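Local coordinates for protein RNA-directed RNA polymerase (Infectious pancreatic necrosis virus, PDB 3ZED) that probably copies the viral RNA genome as an RNA-dependent RNA polymerase, joining ribonucleotides, and occurs both free and covalently attached to the genomic RNA, at residues 104-109 with 250-255; 166-171 with 457-462. One frame throughout, in Å; residues are numbered along the deposited sequence.

Contact 1. Residues 104-109 with 250-255; sequences PKYYPF and PYIGKT
Ile-252 reaches across to the backbone of Lys-105, and every close pair across the contact involves this isoleucine. Its CD1 lies 3.2 Å from Lys-105 O, a close approach of a methyl to a carbonyl oxygen. The second branch, CG2, is 3.6 Å from Lys-105 O, so both arms of the isoleucine meet this one peptide. CG1 stands anti to the carbonyl carbon of Ile-252 (chi1 -70°), which carries CD1 on towards Pro-104. There CD1 packs on Pro-104 CB at 3.8 Å. It also meets Tyr-106 CB at 4.3 Å, while CG2 comes up at the edge of the Tyr-106 ring. Lys-105 CB points away from residues 250-255, and Lys-105 meets Ile-252 through its backbone. Around the pair, Leu-301 and Leu-458 also touch Ile-252. Ile-252 opens the central pair of a type II turn, Tyr-251 to Lys-254, with Gly-253 next to it. Residues 250-255 belong to a predicted GTP-binding site. No hydrogen bond joins residues 104-109 to 250-255. Contact is by van der Waals packing, including a methyl against the Lys-105 carbonyl oxygen. The segments thus meet through the shape of one isoleucine and not through polar pairing.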
ATOM      1  N   PRO B 104     -24.724  12.129  -0.778  1.00 63.29           N
ATOM      2  CA  PRO B 104     -24.225  11.085   0.133  1.00 61.66           C
ATOM      3  C   PRO B 104     -23.698  11.673   1.452  1.00 67.83           C
ATOM      4  O   PRO B 104     -23.259  12.836   1.510  1.00 68.06           O
ATOM      5  CB  PRO B 104     -23.129  10.418  -0.684  1.00 61.34           C
ATOM      6  CG  PRO B 104     -22.621  11.504  -1.586  1.00 65.12           C
ATOM      7  CD  PRO B 104     -23.830  12.300  -1.946  1.00 63.21           C
ATOM      8  N   LYS B 105     -23.809  10.877   2.524  1.00 63.96           N
ATOM      9  CA  LYS B 105     -23.414  11.263   3.876  1.00 62.84           C
ATOM     10  C   LYS B 105     -22.655  10.122   4.524  1.00 64.92           C
ATOM     11  O   LYS B 105     -23.131   8.980   4.519  1.00 64.73           O
ATOM     12  CB  LYS B 105     -24.647  11.659   4.718  1.00 66.78           C
ATOM     13  CG  LYS B 105     -25.284  12.980   4.298  1.00 77.08           C
ATOM     14  CD  LYS B 105     -26.684  13.141   4.836  1.00 82.39           C
ATOM     15  CE  LYS B 105     -27.384  14.306   4.195  1.00 89.51           C
ATOM     16  NZ  LYS B 105     -28.717  14.528   4.802  1.00101.78           N
ATOM     17  N   TYR B 106     -21.459  10.421   5.061  1.00 58.86           N
ATOM     18  CA  TYR B 106     -20.638   9.404   5.685  1.00 56.33           C
ATOM     19  C   TYR B 106     -20.201   9.891   7.052  1.00 59.93           C
ATOM     20  O   TYR B 106     -19.434  10.840   7.158  1.00 58.08           O
ATOM     21  CB  TYR B 106     -19.446   9.017   4.787  1.00 55.29           C
ATOM     22  CG  TYR B 106     -18.434   8.115   5.469  1.00 53.82           C
ATOM     23  CD1 TYR B 106     -18.791   6.843   5.906  1.00 55.83           C
ATOM     24  CD2 TYR B 106     -17.137   8.554   5.724  1.00 52.00           C
ATOM     25  CE1 TYR B 106     -17.882   6.027   6.575  1.00 55.09           C
ATOM     26  CE2 TYR B 106     -16.210   7.738   6.369  1.00 50.99           C
ATOM     27  CZ  TYR B 106     -16.586   6.473   6.793  1.00 59.66           C
ATOM     28  OH  TYR B 106     -15.693   5.652   7.447  1.00 57.26           O
ATOM     29  N   TYR B 107     -20.720   9.245   8.101  1.00 57.67           N
ATOM     30  CA  TYR B 107     -20.432   9.598   9.484  1.00 58.13           C
ATOM     31  C   TYR B 107     -19.707   8.441  10.166  1.00 60.37           C
ATOM     32  O   TYR B 107     -20.354   7.537  10.695  1.00 61.23           O
ATOM     33  CB  TYR B 107     -21.732   9.989  10.219  1.00 62.24           C
ATOM     34  CG  TYR B 107     -22.296  11.323   9.777  1.00 66.92           C
ATOM     35  CD1 TYR B 107     -23.163  11.412   8.690  1.00 70.45           C
ATOM     36  CD2 TYR B 107     -21.992  12.493  10.462  1.00 68.74           C
ATOM     37  CE1 TYR B 107     -23.694  12.639   8.284  1.00 72.62           C
ATOM     38  CE2 TYR B 107     -22.553  13.717  10.094  1.00 71.72           C
ATOM     39  CZ  TYR B 107     -23.374  13.794   8.981  1.00 81.97           C
ATOM     40  OH  TYR B 107     -23.886  15.015   8.598  1.00 89.38           O
ATOM     41  N   PRO B 108     -18.359   8.415  10.095  1.00 54.50           N
ATOM     42  CA  PRO B 108     -17.615   7.298  10.704  1.00 52.88           C
ATOM     43  C   PRO B 108     -17.592   7.349  12.221  1.00 59.50           C
ATOM     44  O   PRO B 108     -17.712   8.422  12.809  1.00 60.05           O
ATOM     45  CB  PRO B 108     -16.199   7.480  10.156  1.00 52.07           C
ATOM     46  CG  PRO B 108     -16.071   8.936   9.904  1.00 56.89           C
ATOM     47  CD  PRO B 108     -17.443   9.395   9.467  1.00 54.80           C
ATOM     48  N   PHE B 109     -17.408   6.185  12.847  1.00 58.07           N
ATOM     49  CA  PHE B 109     -17.286   6.084  14.294  1.00 59.18           C
ATOM     50  C   PHE B 109     -15.852   6.348  14.683  1.00 57.87           C
ATOM     51  O   PHE B 109     -14.924   5.989  13.968  1.00 55.94           O
ATOM     52  CB  PHE B 109     -17.753   4.706  14.817  1.00 62.80           C
ATOM     53  CG  PHE B 109     -19.251   4.500  14.733  1.00 68.05           C
ATOM     54  CD1 PHE B 109     -20.094   4.957  15.743  1.00 73.82           C
ATOM     55  CD2 PHE B 109     -19.820   3.854  13.640  1.00 71.37           C
ATOM     56  CE1 PHE B 109     -21.480   4.785  15.652  1.00 77.08           C
ATOM     57  CE2 PHE B 109     -21.210   3.682  13.550  1.00 76.40           C
ATOM     58  CZ  PHE B 109     -22.029   4.151  14.555  1.00 76.19           C
ATOM     59  N   PRO B 250     -21.229   4.362  -4.523  1.00 60.59           N
ATOM     60  CA  PRO B 250     -22.416   5.012  -3.943  1.00 62.14           C
ATOM     61  C   PRO B 250     -23.156   4.115  -2.936  1.00 67.90           C
ATOM     62  O   PRO B 250     -24.376   4.257  -2.776  1.00 69.55           O
ATOM     63  CB  PRO B 250     -23.260   5.308  -5.188  1.00 65.21           C
ATOM     64  CG  PRO B 250     -22.900   4.205  -6.182  1.00 69.32           C
ATOM     65  CD  PRO B 250     -21.592   3.584  -5.725  1.00 63.19           C
ATOM     66  N   TYR B 251     -22.426   3.212  -2.240  1.00 63.45           N
ATOM     67  CA  TYR B 251     -23.053   2.287  -1.292  1.00 64.62           C
ATOM     68  C   TYR B 251     -22.515   2.438   0.131  1.00 69.11           C
ATOM     69  O   TYR B 251     -21.856   1.529   0.639  1.00 69.06           O
ATOM     70  CB  TYR B 251     -22.931   0.822  -1.776  1.00 65.39           C
ATOM     71  CG  TYR B 251     -23.430   0.634  -3.193  1.00 67.78           C
ATOM     72  CD1 TYR B 251     -24.789   0.702  -3.491  1.00 71.25           C
ATOM     73  CD2 TYR B 251     -22.540   0.438  -4.244  1.00 67.50           C
ATOM     74  CE1 TYR B 251     -25.249   0.586  -4.801  1.00 72.21           C
ATOM     75  CE2 TYR B 251     -22.988   0.324  -5.558  1.00 69.50           C
ATOM     76  CZ  TYR B 251     -24.344   0.411  -5.831  1.00 77.19           C
ATOM     77  OH  TYR B 251     -24.790   0.282  -7.121  1.00 79.31           O
ATOM     78  N   ILE B 252     -22.874   3.545   0.805  1.00 66.43           N
ATOM     79  CA  ILE B 252     -22.456   3.779   2.194  1.00 66.13           C
ATOM     80  C   ILE B 252     -23.177   2.774   3.121  1.00 72.07           C
ATOM     81  O   ILE B 252     -24.387   2.544   2.990  1.00 72.99           O
ATOM     82  CB  ILE B 252     -22.677   5.259   2.631  1.00 69.75           C
ATOM     83  CG1 ILE B 252     -21.677   6.203   1.902  1.00 68.12           C
ATOM     84  CG2 ILE B 252     -22.570   5.429   4.162  1.00 70.29           C
ATOM     85  CD1 ILE B 252     -22.155   7.635   1.759  1.00 67.57           C
ATOM     86  N   GLY B 253     -22.398   2.175   4.017  1.00 68.24           N
ATOM     87  CA  GLY B 253     -22.874   1.203   4.989  1.00 69.09           C
ATOM     88  C   GLY B 253     -22.850  -0.224   4.488  1.00 73.46           C
ATOM     89  O   GLY B 253     -23.312  -1.132   5.185  1.00 74.74           O
ATOM     90  N   LYS B 254     -22.310  -0.435   3.282  1.00 68.88           N
ATOM     91  CA  LYS B 254     -22.233  -1.761   2.677  1.00 68.38           C
ATOM     92  C   LYS B 254     -20.785  -2.193   2.496  1.00 68.36           C
ATOM     93  O   LYS B 254     -19.898  -1.354   2.344  1.00 66.31           O
ATOM     94  CB  LYS B 254     -22.970  -1.785   1.321  1.00 72.43           C
ATOM     95  CG  LYS B 254     -24.401  -1.254   1.345  1.00 84.44           C
ATOM     96  CD  LYS B 254     -25.428  -2.327   1.667  1.00 96.94           C
ATOM     97  CE  LYS B 254     -26.820  -1.772   1.860  1.00113.14           C
ATOM     98  NZ  LYS B 254     -27.374  -1.199   0.608  1.00124.78           N
ATOM     99  N   THR B 255     -20.552  -3.509   2.522  1.00 63.99           N
ATOM    100  CA  THR B 255     -19.237  -4.107   2.293  1.00 61.04           C
ATOM    101  C   THR B 255     -19.099  -4.432   0.803  1.00 64.89           C
ATOM    102  O   THR B 255     -20.070  -4.294   0.063  1.00 66.28           O
ATOM    103  CB  THR B 255     -19.056  -5.370   3.144  1.00 62.93           C
ATOM    104  OG1 THR B 255     -20.005  -6.361   2.730  1.00 59.99           O
ATOM    105  CG2 THR B 255     -19.140  -5.102   4.644  1.00 59.97           C
TER

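Contact 2. Residues 166-171 with 457-462; sequences GQLNRL and CLLMNL
Leu-459 points at helix 166-171 and sends one methyl to each of two neighbouring helix residues. CD1 goes to the amide end of Gln-167, and CD2 goes to Leu-168. Leu-459 CG is anti to its own backbone N (chi1 -170°), and this carries the fork out from the strand towards the helix. The leucine tips meet methyl to methyl, Leu-168 CD2 to Leu-459 CD2 at 3.8 Å. The CB of Leu-168 does not aim directly at the strand, but the end of its side chain turns nearer to it. The two leucines lie at a slant to each other.

Gln-167 also slants across Leu-459. Its chain is extended beyond CG (chi2 -167°), and the amide is delivered beside the methyl. Leu-459 CD1 is 3.6 Å from Gln-167 OE1 and 3.9 Å from Gln-167 NE2. CD1 comes obliquely to the amide, lifted from its plane, on the side between OE1 and NE2. The buried amide is satisfied elsewhere. OE1 is hydrogen-bonded to His-110 NE2, while NE2 is bonded to Leu-302 O and Asn-320 OD1. These three bonds should fix the rotation of the amide, and Leu-459 packs against a group already held.

Strand 456-459 then turns back through a type II' hairpin turn from Leu-459 to Leu-462. The turn is closed by Leu-462 N to Leu-459 O at 2.9 Å and Leu-459 N to Leu-462 O at 3.1 Å. Strand 456-459 runs parallel to strand 299-310 and antiparallel to 462-465. Helix 164-179 packs on this sheet, with Leu-171 also touching Leu-302 and Leu-464. Helix 45-54 also touches Leu-168, through Ala-48 and Phe-51.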
ATOM      1  N   GLY B 166      -9.025  15.353  14.672  1.00 45.27           N
ATOM      2  CA  GLY B 166      -7.814  14.651  14.257  1.00 43.10           C
ATOM      3  C   GLY B 166      -7.760  14.493  12.745  1.00 47.10           C
ATOM      4  O   GLY B 166      -6.768  14.902  12.126  1.00 46.28           O
ATOM      5  N   GLN B 167      -8.887  13.993  12.127  1.00 42.60           N
ATOM      6  CA  GLN B 167      -9.041  13.792  10.678  1.00 41.31           C
ATOM      7  C   GLN B 167      -8.942  15.107   9.905  1.00 45.05           C
ATOM      8  O   GLN B 167      -8.267  15.162   8.880  1.00 42.64           O
ATOM      9  CB  GLN B 167     -10.391  13.111  10.346  1.00 43.19           C
ATOM     10  CG  GLN B 167     -10.485  11.647  10.756  1.00 43.65           C
ATOM     11  CD  GLN B 167     -11.679  10.998  10.118  1.00 51.52           C
ATOM     12  OE1 GLN B 167     -12.785  11.036  10.649  1.00 46.59           O
ATOM     13  NE2 GLN B 167     -11.493  10.419   8.943  1.00 41.30           N
ATOM     14  N   LEU B 168      -9.616  16.163  10.399  1.00 45.07           N
ATOM     15  CA  LEU B 168      -9.654  17.485   9.766  1.00 46.07           C
ATOM     16  C   LEU B 168      -8.273  18.166   9.804  1.00 50.33           C
ATOM     17  O   LEU B 168      -7.841  18.708   8.782  1.00 50.45           O
ATOM     18  CB  LEU B 168     -10.735  18.362  10.417  1.00 47.79           C
ATOM     19  CG  LEU B 168     -12.188  17.908  10.155  1.00 53.09           C
ATOM     20  CD1 LEU B 168     -13.162  18.583  11.102  1.00 54.53           C
ATOM     21  CD2 LEU B 168     -12.601  18.147   8.718  1.00 53.16           C
ATOM     22  N   ASN B 169      -7.573  18.093  10.950  1.00 45.59           N
ATOM     23  CA  ASN B 169      -6.223  18.632  11.108  1.00 45.12           C
ATOM     24  C   ASN B 169      -5.230  17.879  10.221  1.00 47.01           C
ATOM     25  O   ASN B 169      -4.306  18.491   9.684  1.00 46.00           O
ATOM     26  CB  ASN B 169      -5.772  18.572  12.564  1.00 42.17           C
ATOM     27  CG  ASN B 169      -6.311  19.715  13.365  1.00 59.66           C
ATOM     28  OD1 ASN B 169      -5.908  20.864  13.194  1.00 50.57           O
ATOM     29  ND2 ASN B 169      -7.256  19.424  14.238  1.00 57.46           N
ATOM     30  N   ARG B 170      -5.443  16.559  10.043  1.00 42.02           N
ATOM     31  CA  ARG B 170      -4.637  15.719   9.155  1.00 40.02           C
ATOM     32  C   ARG B 170      -4.760  16.211   7.710  1.00 44.51           C
ATOM     33  O   ARG B 170      -3.746  16.301   7.009  1.00 43.26           O
ATOM     34  CB  ARG B 170      -5.055  14.247   9.261  1.00 38.31           C
ATOM     35  CG  ARG B 170      -4.305  13.306   8.338  1.00 41.03           C
ATOM     36  CD  ARG B 170      -2.846  13.170   8.710  1.00 42.10           C
ATOM     37  NE  ARG B 170      -2.175  12.168   7.882  1.00 47.05           N
ATOM     38  CZ  ARG B 170      -0.901  11.822   8.019  1.00 58.73           C
ATOM     39  NH1 ARG B 170      -0.144  12.402   8.942  1.00 49.46           N
ATOM     40  NH2 ARG B 170      -0.366  10.908   7.221  1.00 41.08           N
ATOM     41  N   LEU B 171      -5.987  16.569   7.278  1.00 43.23           N
ATOM     42  CA  LEU B 171      -6.227  17.096   5.931  1.00 43.40           C
ATOM     43  C   LEU B 171      -5.406  18.377   5.686  1.00 46.41           C
ATOM     44  O   LEU B 171      -4.805  18.516   4.613  1.00 45.80           O
ATOM     45  CB  LEU B 171      -7.722  17.353   5.687  1.00 44.89           C
ATOM     46  CG  LEU B 171      -8.637  16.129   5.512  1.00 49.37           C
ATOM     47  CD1 LEU B 171     -10.076  16.585   5.299  1.00 51.32           C
ATOM     48  CD2 LEU B 171      -8.199  15.249   4.328  1.00 49.82           C
ATOM     49  N   CYS B 457     -12.927  13.708  -1.427  1.00 44.74           N
ATOM     50  CA  CYS B 457     -13.306  12.752  -0.388  1.00 45.58           C
ATOM     51  C   CYS B 457     -14.617  13.196   0.299  1.00 51.82           C
ATOM     52  O   CYS B 457     -15.077  14.304   0.074  1.00 53.00           O
ATOM     53  CB  CYS B 457     -12.175  12.545   0.620  1.00 44.52           C
ATOM     54  SG  CYS B 457     -11.733  14.035   1.548  1.00 49.07           S
ATOM     55  N   LEU B 458     -15.233  12.297   1.082  1.00 48.84           N
ATOM     56  CA  LEU B 458     -16.481  12.554   1.783  1.00 49.82           C
ATOM     57  C   LEU B 458     -16.322  12.332   3.274  1.00 55.80           C
ATOM     58  O   LEU B 458     -15.897  11.261   3.713  1.00 55.51           O
ATOM     59  CB  LEU B 458     -17.619  11.647   1.231  1.00 50.31           C
ATOM     60  CG  LEU B 458     -19.053  11.887   1.784  1.00 54.92           C
ATOM     61  CD1 LEU B 458     -19.598  13.252   1.388  1.00 54.90           C
ATOM     62  CD2 LEU B 458     -20.001  10.803   1.346  1.00 58.32           C
ATOM     63  N   LEU B 459     -16.728  13.340   4.050  1.00 54.02           N
ATOM     64  CA  LEU B 459     -16.719  13.318   5.515  1.00 53.81           C
ATOM     65  C   LEU B 459     -17.944  14.070   5.953  1.00 58.88           C
ATOM     66  O   LEU B 459     -18.096  15.233   5.585  1.00 57.61           O
ATOM     67  CB  LEU B 459     -15.423  13.921   6.099  1.00 52.53           C
ATOM     68  CG  LEU B 459     -15.234  13.724   7.591  1.00 57.11           C
ATOM     69  CD1 LEU B 459     -14.781  12.297   7.898  1.00 56.25           C
ATOM     70  CD2 LEU B 459     -14.255  14.737   8.156  1.00 58.76           C
ATOM     71  N   MET B 460     -18.839  13.397   6.712  1.00 57.96           N
ATOM     72  CA  MET B 460     -20.166  13.913   7.115  1.00 59.71           C
ATOM     73  C   MET B 460     -20.939  14.128   5.801  1.00 64.69           C
ATOM     74  O   MET B 460     -20.944  13.217   4.963  1.00 63.90           O
ATOM     75  CB  MET B 460     -20.079  15.172   8.007  1.00 62.67           C
ATOM     76  CG  MET B 460     -19.258  14.956   9.259  1.00 65.58           C
ATOM     77  SD  MET B 460     -19.445  16.309  10.423  1.00 71.56           S
ATOM     78  CE  MET B 460     -17.883  16.392  11.058  1.00 66.39           C
ATOM     79  N   ASN B 461     -21.504  15.323   5.579  1.00 61.71           N
ATOM     80  CA  ASN B 461     -22.195  15.684   4.342  1.00 62.25           C
ATOM     81  C   ASN B 461     -21.269  16.586   3.474  1.00 65.41           C
ATOM     82  O   ASN B 461     -21.751  17.226   2.545  1.00 65.83           O
ATOM     83  CB  ASN B 461     -23.534  16.389   4.680  1.00 61.53           C
ATOM     84  CG  ASN B 461     -23.401  17.763   5.306  1.00 86.91           C
ATOM     85  OD1 ASN B 461     -22.326  18.188   5.742  1.00 76.44           O
ATOM     86  ND2 ASN B 461     -24.497  18.511   5.343  1.00 88.14           N
ATOM     87  N   LEU B 462     -19.943  16.630   3.789  1.00 60.63           N
ATOM     88  CA  LEU B 462     -18.975  17.503   3.114  1.00 59.78           C
ATOM     89  C   LEU B 462     -18.118  16.781   2.079  1.00 62.95           C
ATOM     90  O   LEU B 462     -17.425  15.805   2.392  1.00 60.46           O
ATOM     91  CB  LEU B 462     -18.043  18.208   4.137  1.00 58.76           C
ATOM     92  CG  LEU B 462     -18.696  19.048   5.249  1.00 64.56           C
ATOM     93  CD1 LEU B 462     -17.673  19.505   6.233  1.00 64.04           C
ATOM     94  CD2 LEU B 462     -19.426  20.279   4.698  1.00 68.80           C
TER

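The centres of contacts 1 and 2 are 14 Å apart, and all four segments belong to the palm domain region of the polymerase. Along the chain they alternate: 104-109, 166-171, 250-255, 457-462. The contacts meet directly. Tyr-106 O and Met-460 N, 2.7 Å apart, make a probable hydrogen bond, and the Tyr-107 ring packs on Met-460. Strands 299-310 and 456-459 connect the two: Leu-301 and Leu-458 touch contact 1, while Leu-302 and Leu-459 serve contact 2. Residues 104-109 touch both the loop of the predicted GTP site and the hairpin, and Ile-252 also reaches Leu-458 directly. The buried helix-to-sheet packing is thereby linked to the partly buried contact 1.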